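Local coordinates for adenylate cyclase-like protein (Chlamydia trachomatis, PDB 4QO6) that forms part of the inner-membrane ring of the type III secretion system, this chain being a stretch of its periplasmic region, at residues A[34-45]-A[61-72]. Sequence-based numbering, arbitrary orientation.
Sequences GQLFLIGHVRNS and VKSVDDNVIDDE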
ATOM      1  N   GLY A  34     -39.753 -18.460  -7.114  1.00 46.09           N
ATOM      2  CA  GLY A  34     -39.313 -17.873  -5.841  1.00 44.08           C
ATOM      3  C   GLY A  34     -37.803 -17.832  -5.587  1.00 38.78           C
ATOM      4  O   GLY A  34     -37.373 -17.657  -4.451  1.00 31.81           O
ATOM      5  N   GLN A  35     -37.019 -17.977  -6.649  1.00 33.68           N
ATOM      6  CA  GLN A  35     -35.577 -18.070  -6.547  1.00 37.54           C
ATOM      7  C   GLN A  35     -34.899 -16.703  -6.584  1.00 32.13           C
ATOM      8  O   GLN A  35     -35.154 -15.895  -7.489  1.00 33.88           O
ATOM      9  CB  GLN A  35     -35.006 -18.922  -7.687  1.00 43.35           C
ATOM     10  CG  GLN A  35     -33.485 -18.880  -7.700  1.00 48.76           C
ATOM     11  CD  GLN A  35     -32.878 -20.156  -8.217  1.00 53.81           C
ATOM     12  OE1 GLN A  35     -32.581 -20.284  -9.404  1.00 52.96           O
ATOM     13  NE2 GLN A  35     -32.705 -21.120  -7.325  1.00 58.20           N
ATOM     14  N   LEU A  36     -34.030 -16.463  -5.611  1.00 27.78           N
ATOM     15  CA  LEU A  36     -33.180 -15.263  -5.605  1.00 28.00           C
ATOM     16  C   LEU A  36     -31.779 -15.634  -6.053  1.00 27.53           C
ATOM     17  O   LEU A  36     -31.146 -16.526  -5.495  1.00 31.92           O
ATOM     18  CB  LEU A  36     -33.138 -14.643  -4.213  1.00 25.38           C
ATOM     19  CG  LEU A  36     -32.481 -13.275  -4.017  1.00 24.48           C
ATOM     20  CD1 LEU A  36     -33.233 -12.136  -4.636  1.00 24.04           C
ATOM     21  CD2 LEU A  36     -32.314 -12.977  -2.544  1.00 24.78           C
ATOM     22  N   PHE A  37     -31.284 -14.942  -7.055  1.00 26.27           N
ATOM     23  CA  PHE A  37     -29.903 -15.090  -7.457  1.00 23.71           C
ATOM     24  C   PHE A  37     -29.121 -13.870  -6.976  1.00 20.72           C
ATOM     25  O   PHE A  37     -29.455 -12.761  -7.332  1.00 20.53           O
ATOM     26  CB  PHE A  37     -29.885 -15.194  -8.976  1.00 25.96           C
ATOM     27  CG  PHE A  37     -28.518 -15.178  -9.597  1.00 25.99           C
ATOM     28  CD1 PHE A  37     -27.958 -14.013  -9.998  1.00 28.33           C
ATOM     29  CD2 PHE A  37     -27.869 -16.337  -9.886  1.00 31.04           C
ATOM     30  CE1 PHE A  37     -26.721 -13.982 -10.632  1.00 31.19           C
ATOM     31  CE2 PHE A  37     -26.636 -16.333 -10.536  1.00 31.18           C
ATOM     32  CZ  PHE A  37     -26.053 -15.141 -10.896  1.00 29.15           C
ATOM     33  N   LEU A  38     -28.094 -14.075  -6.161  1.00 19.34           N
ATOM     34  CA  LEU A  38     -27.242 -13.009  -5.657  1.00 19.18           C
ATOM     35  C   LEU A  38     -25.831 -13.049  -6.263  1.00 20.75           C
ATOM     36  O   LEU A  38     -25.201 -14.130  -6.292  1.00 18.25           O
ATOM     37  CB  LEU A  38     -27.034 -13.224  -4.176  1.00 20.67           C
ATOM     38  CG  LEU A  38     -28.254 -13.072  -3.272  1.00 23.98           C
ATOM     39  CD1 LEU A  38     -27.883 -13.316  -1.814  1.00 23.93           C
ATOM     40  CD2 LEU A  38     -28.818 -11.664  -3.474  1.00 23.83           C
ATOM     41  N   ILE A  39     -25.318 -11.869  -6.608  1.00 20.68           N
ATOM     42  CA  ILE A  39     -23.932 -11.699  -7.033  1.00 21.62           C
ATOM     43  C   ILE A  39     -23.288 -10.476  -6.392  1.00 19.50           C
ATOM     44  O   ILE A  39     -23.999  -9.597  -5.885  1.00 19.36           O
ATOM     45  CB  ILE A  39     -23.852 -11.685  -8.598  1.00 24.39           C
ATOM     46  CG1 ILE A  39     -22.426 -11.953  -9.085  1.00 30.01           C
ATOM     47  CG2 ILE A  39     -24.319 -10.390  -9.228  1.00 24.13           C
ATOM     48  CD1 ILE A  39     -22.372 -12.284 -10.571  1.00 31.13           C
ATOM     49  N   GLY A  40     -21.952 -10.436  -6.372  1.00 17.82           N
ATOM     50  CA  GLY A  40     -21.132  -9.259  -5.933  1.00 16.42           C
ATOM     51  C   GLY A  40     -20.131  -9.657  -4.841  1.00 17.67           C
ATOM     52  O   GLY A  40     -19.717 -10.794  -4.845  1.00 22.69           O
ATOM     53  N   HIS A  41     -19.728  -8.733  -3.937  1.00 17.62           N
ATOM     54  CA  HIS A  41     -18.688  -8.899  -2.913  1.00 15.04           C
ATOM     55  C   HIS A  41     -19.208  -8.519  -1.510  1.00 17.08           C
ATOM     56  O   HIS A  41     -19.954  -7.505  -1.366  1.00 14.07           O
ATOM     57  CB  HIS A  41     -17.525  -7.937  -3.198  1.00 15.75           C
ATOM     58  CG  HIS A  41     -16.868  -8.162  -4.529  1.00 19.48           C
ATOM     59  ND1 HIS A  41     -15.700  -8.874  -4.680  1.00 19.28           N
ATOM     60  CD2 HIS A  41     -17.250  -7.801  -5.773  1.00 20.88           C
ATOM     61  CE1 HIS A  41     -15.387  -8.933  -5.960  1.00 22.49           C
ATOM     62  NE2 HIS A  41     -16.312  -8.278  -6.642  1.00 22.83           N
ATOM     63  N   VAL A  42     -18.736  -9.260  -0.505  1.00 16.91           N
ATOM     64  CA  VAL A  42     -18.813  -8.869   0.902  1.00 20.14           C
ATOM     65  C   VAL A  42     -17.424  -8.892   1.506  1.00 20.83           C
ATOM     66  O   VAL A  42     -16.507  -9.549   0.972  1.00 17.97           O
ATOM     67  CB  VAL A  42     -19.784  -9.750   1.755  1.00 19.22           C
ATOM     68  CG1 VAL A  42     -21.211  -9.657   1.231  1.00 20.51           C
ATOM     69  CG2 VAL A  42     -19.368 -11.175   1.716  1.00 19.78           C
ATOM     70  N   ARG A  43     -17.266  -8.152   2.615  1.00 22.91           N
ATOM     71  CA  ARG A  43     -15.965  -8.096   3.391  1.00 27.43           C
ATOM     72  C   ARG A  43     -15.405  -9.497   3.786  1.00 25.23           C
ATOM     73  O   ARG A  43     -14.221  -9.752   3.585  1.00 24.54           O
ATOM     74  CB  ARG A  43     -16.178  -7.235   4.647  1.00 33.49           C
ATOM     75  CG  ARG A  43     -14.951  -7.041   5.536  1.00 44.78           C
ATOM     76  CD  ARG A  43     -15.189  -6.101   6.693  1.00 48.84           C
ATOM     77  NE  ARG A  43     -16.325  -6.577   7.500  1.00 63.01           N
ATOM     78  CZ  ARG A  43     -16.620  -6.189   8.743  1.00 64.24           C
ATOM     79  NH1 ARG A  43     -15.856  -5.317   9.408  1.00 65.08           N
ATOM     80  NH2 ARG A  43     -17.682  -6.724   9.339  1.00 69.90           N
ATOM     81  N   ASN A  44     -16.274 -10.407   4.304  1.00 24.41           N
ATOM     82  CA  ASN A  44     -15.860 -11.730   4.805  1.00 22.93           C
ATOM     83  C   ASN A  44     -16.981 -12.749   4.984  1.00 23.34           C
ATOM     84  O   ASN A  44     -18.137 -12.418   4.852  1.00 24.03           O
ATOM     85  CB  ASN A  44     -15.068 -11.592   6.115  1.00 25.15           C
ATOM     86  CG  ASN A  44     -15.871 -10.971   7.258  1.00 26.90           C
ATOM     87  OD1 ASN A  44     -17.015 -11.324   7.524  1.00 26.28           O
ATOM     88  ND2 ASN A  44     -15.252 -10.075   7.949  1.00 27.41           N
ATOM     89  N   SER A  45     -16.641 -14.022   5.193  1.00 22.01           N
ATOM     90  CA  SER A  45     -17.647 -15.042   5.392  1.00 20.46           C
ATOM     91  C   SER A  45     -18.657 -14.732   6.547  1.00 19.49           C
ATOM     92  O   SER A  45     -19.749 -15.279   6.554  1.00 17.02           O
ATOM     93  CB  SER A  45     -17.006 -16.361   5.656  1.00 20.21           C
ATOM     94  OG  SER A  45     -16.075 -16.223   6.713  1.00 25.23           O
ATOM     95  N   VAL A  61     -39.048 -15.796  -0.651  1.00 31.49           N
ATOM     96  CA  VAL A  61     -37.818 -16.326  -1.221  1.00 31.80           C
ATOM     97  C   VAL A  61     -37.736 -17.779  -0.789  1.00 32.60           C
ATOM     98  O   VAL A  61     -37.641 -18.079   0.425  1.00 32.47           O
ATOM     99  CB  VAL A  61     -36.570 -15.525  -0.775  1.00 29.34           C
ATOM    100  CG1 VAL A  61     -35.296 -16.254  -1.162  1.00 28.31           C
ATOM    101  CG2 VAL A  61     -36.587 -14.126  -1.411  1.00 28.37           C
ATOM    102  N   LYS A  62     -37.805 -18.651  -1.792  1.00 30.40           N
ATOM    103  CA  LYS A  62     -37.822 -20.089  -1.613  1.00 34.56           C
ATOM    104  C   LYS A  62     -36.457 -20.647  -1.761  1.00 38.21           C
ATOM    105  O   LYS A  62     -36.117 -21.595  -1.026  1.00 43.04           O
ATOM    106  CB  LYS A  62     -38.715 -20.754  -2.639  1.00 37.85           C
ATOM    107  CG  LYS A  62     -40.148 -20.242  -2.639  1.00 43.06           C
ATOM    108  CD  LYS A  62     -40.796 -20.429  -1.272  1.00 48.09           C
ATOM    109  CE  LYS A  62     -42.087 -19.628  -1.145  1.00 51.11           C
ATOM    110  NZ  LYS A  62     -42.312 -19.327   0.292  1.00 51.20           N
ATOM    111  N   SER A  63     -35.668 -20.102  -2.695  1.00 31.85           N
ATOM    112  CA  SER A  63     -34.265 -20.499  -2.757  1.00 32.40           C
ATOM    113  C   SER A  63     -33.321 -19.344  -3.093  1.00 28.24           C
ATOM    114  O   SER A  63     -33.738 -18.315  -3.639  1.00 23.74           O
ATOM    115  CB  SER A  63     -34.083 -21.621  -3.772  1.00 34.23           C
ATOM    116  OG  SER A  63     -34.218 -21.117  -5.073  1.00 37.61           O
ATOM    117  N   VAL A  64     -32.063 -19.537  -2.721  1.00 26.86           N
ATOM    118  CA  VAL A  64     -31.013 -18.565  -2.946  1.00 29.26           C
ATOM    119  C   VAL A  64     -29.868 -19.191  -3.788  1.00 28.70           C
ATOM    120  O   VAL A  64     -29.346 -20.224  -3.431  1.00 25.66           O
ATOM    121  CB  VAL A  64     -30.494 -18.039  -1.619  1.00 30.96           C
ATOM    122  CG1 VAL A  64     -29.371 -17.039  -1.865  1.00 31.71           C
ATOM    123  CG2 VAL A  64     -31.651 -17.365  -0.820  1.00 32.05           C
ATOM    124  N   ASP A  65     -29.560 -18.593  -4.931  1.00 26.00           N
ATOM    125  CA  ASP A  65     -28.425 -18.978  -5.713  1.00 26.64           C
ATOM    126  C   ASP A  65     -27.298 -17.955  -5.400  1.00 25.08           C
ATOM    127  O   ASP A  65     -27.273 -16.821  -5.874  1.00 23.81           O
ATOM    128  CB  ASP A  65     -28.793 -19.033  -7.218  1.00 28.72           C
ATOM    129  CG  ASP A  65     -27.638 -19.580  -8.085  1.00 32.03           C
ATOM    130  OD1 ASP A  65     -26.477 -19.177  -7.896  1.00 32.75           O
ATOM    131  OD2 ASP A  65     -27.861 -20.443  -8.939  1.00 35.07           O
ATOM    132  N   ASP A  66     -26.332 -18.395  -4.622  1.00 27.62           N
ATOM    133  CA  ASP A  66     -25.356 -17.493  -3.992  1.00 30.11           C
ATOM    134  C   ASP A  66     -24.053 -17.439  -4.754  1.00 29.32           C
ATOM    135  O   ASP A  66     -23.289 -18.408  -4.720  1.00 28.35           O
ATOM    136  CB  ASP A  66     -25.088 -17.974  -2.554  1.00 30.96           C
ATOM    137  CG  ASP A  66     -23.826 -17.380  -1.972  1.00 33.77           C
ATOM    138  OD1 ASP A  66     -23.386 -16.346  -2.457  1.00 32.82           O
ATOM    139  OD2 ASP A  66     -23.245 -17.972  -1.033  1.00 44.62           O
ATOM    140  N   ASN A  67     -23.792 -16.321  -5.425  1.00 28.63           N
ATOM    141  CA  ASN A  67     -22.536 -16.119  -6.169  1.00 27.13           C
ATOM    142  C   ASN A  67     -21.746 -14.900  -5.646  1.00 25.20           C
ATOM    143  O   ASN A  67     -21.141 -14.099  -6.379  1.00 24.92           O
ATOM    144  CB  ASN A  67     -22.878 -15.973  -7.621  1.00 27.46           C
ATOM    145  CG  ASN A  67     -23.595 -17.188  -8.157  1.00 32.95           C
ATOM    146  OD1 ASN A  67     -22.951 -18.127  -8.633  1.00 41.96           O
ATOM    147  ND2 ASN A  67     -24.917 -17.179  -8.123  1.00 30.12           N
ATOM    148  N   VAL A  68     -21.784 -14.740  -4.345  1.00 23.42           N
ATOM    149  CA  VAL A  68     -21.178 -13.598  -3.724  1.00 24.54           C
ATOM    150  C   VAL A  68     -19.751 -13.995  -3.316  1.00 20.83           C
ATOM    151  O   VAL A  68     -19.562 -15.004  -2.687  1.00 21.43           O
ATOM    152  CB  VAL A  68     -21.983 -13.191  -2.474  1.00 25.15           C
ATOM    153  CG1 VAL A  68     -21.287 -12.053  -1.751  1.00 25.97           C
ATOM    154  CG2 VAL A  68     -23.378 -12.769  -2.851  1.00 25.97           C
ATOM    155  N   ILE A  69     -18.796 -13.184  -3.678  1.00 20.49           N
ATOM    156  CA  ILE A  69     -17.385 -13.311  -3.324  1.00 21.83           C
ATOM    157  C   ILE A  69     -17.077 -12.847  -1.882  1.00 23.16           C
ATOM    158  O   ILE A  69     -17.445 -11.726  -1.460  1.00 22.38           O
ATOM    159  CB  ILE A  69     -16.551 -12.437  -4.281  1.00 23.51           C
ATOM    160  CG1 ILE A  69     -16.826 -12.793  -5.781  1.00 24.50           C
ATOM    161  CG2 ILE A  69     -15.088 -12.516  -3.957  1.00 22.65           C
ATOM    162  CD1 ILE A  69     -16.820 -14.289  -6.082  1.00 26.20           C
ATOM    163  N   ASP A  70     -16.393 -13.706  -1.139  1.00 20.93           N
ATOM    164  CA  ASP A  70     -15.817 -13.375   0.152  1.00 21.22           C
ATOM    165  C   ASP A  70     -14.425 -12.736  -0.105  1.00 20.09           C
ATOM    166  O   ASP A  70     -13.438 -13.394  -0.432  1.00 20.34           O
ATOM    167  CB  ASP A  70     -15.738 -14.660   0.966  1.00 21.33           C
ATOM    168  CG  ASP A  70     -14.918 -14.522   2.250  1.00 22.42           C
ATOM    169  OD1 ASP A  70     -14.303 -13.469   2.442  1.00 22.84           O
ATOM    170  OD2 ASP A  70     -14.929 -15.483   3.076  1.00 24.20           O
ATOM    171  N   ASP A  71     -14.353 -11.431  -0.040  1.00 19.82           N
ATOM    172  CA  ASP A  71     -13.121 -10.741  -0.394  1.00 20.31           C
ATOM    173  C   ASP A  71     -11.943 -11.155   0.491  1.00 23.01           C
ATOM    174  O   ASP A  71     -10.797 -11.174   0.013  1.00 22.09           O
ATOM    175  CB  ASP A  71     -13.317  -9.241  -0.371  1.00 20.11           C
ATOM    176  CG  ASP A  71     -14.164  -8.730  -1.525  1.00 20.23           C
ATOM    177  OD1 ASP A  71     -14.401  -9.460  -2.504  1.00 21.98           O
ATOM    178  OD2 ASP A  71     -14.570  -7.556  -1.488  1.00 20.14           O
ATOM    179  N   GLU A  72     -12.214 -11.523   1.750  1.00 20.55           N
ATOM    180  CA  GLU A  72     -11.137 -11.937   2.691  1.00 20.70           C
ATOM    181  C   GLU A  72     -10.412 -13.212   2.227  1.00 21.20           C
ATOM    182  O   GLU A  72      -9.206 -13.299   2.338  1.00 20.86           O
ATOM    183  CB  GLU A  72     -11.714 -12.143   4.102  1.00 20.24           C
ATOM    184  CG  GLU A  72     -10.739 -12.262   5.227  1.00 20.09           C
ATOM    185  CD  GLU A  72     -11.411 -12.584   6.589  1.00 20.96           C
ATOM    186  OE1 GLU A  72     -12.079 -13.676   6.805  1.00 19.18           O
ATOM    187  OE2 GLU A  72     -11.259 -11.702   7.449  1.00 19.21           O
TER
HETATM  188  O   HOH W   1     -12.556  -9.270   7.491  1.00 37.72           O
HETATM  189  O   HOH W   2     -13.992 -14.836   5.598  1.00 20.35           O
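Parallel strand pairing joins 34-45 to 61-72 in the PD1 domain, by sequence a member of the BON clan. Strand 41-42, helix 45-56 and strand 63-70 form a beta-alpha-beta crossover; strand 35-39, before the corner at Gly40, also pairs in parallel with 63-70. Backbone bonds run from Lys62 N on Gly34 O as far as Asn67 N on Leu38 O, and resume beyond the corner with Ile69 N on Gly40 O, Val42 N on Ile69 O and Asp71 N on Val42 O.

On the face turned to helix 45-56, Leu36, Leu38, Val42, Val64 and Val68 form an apolar row. Asp66 interrupts it, OD1 accepting from Val68 N in an Asx turn and OD2 salt-bridged to Lys48. Val68, with CG1 anti to the backbone N (chi1 176°), sets that methyl 3.8 Å from Val42 CG1 and CG2 3.9 Å from Leu38 CB.

The opposite face is more polar. With CG opposite its N (chi1 173°) and a bend at chi2, Gln35 NE2 donates to Ser63 OG at 2.7 Å; Phe37 CD2 lies 3.7 Å from Asp65 CG.

Where strand 63-70 meets helix 71-83, water 2 ties Ser45 N to Asp70 OD2 and Glu72 OE1. On the other face, that of Ile69, His41 ND1 donates in its ring plane to the syn lone pair of Asp71 OD1 at 2.6 Å, while Asp71 OD2 accepts from Gly99 N.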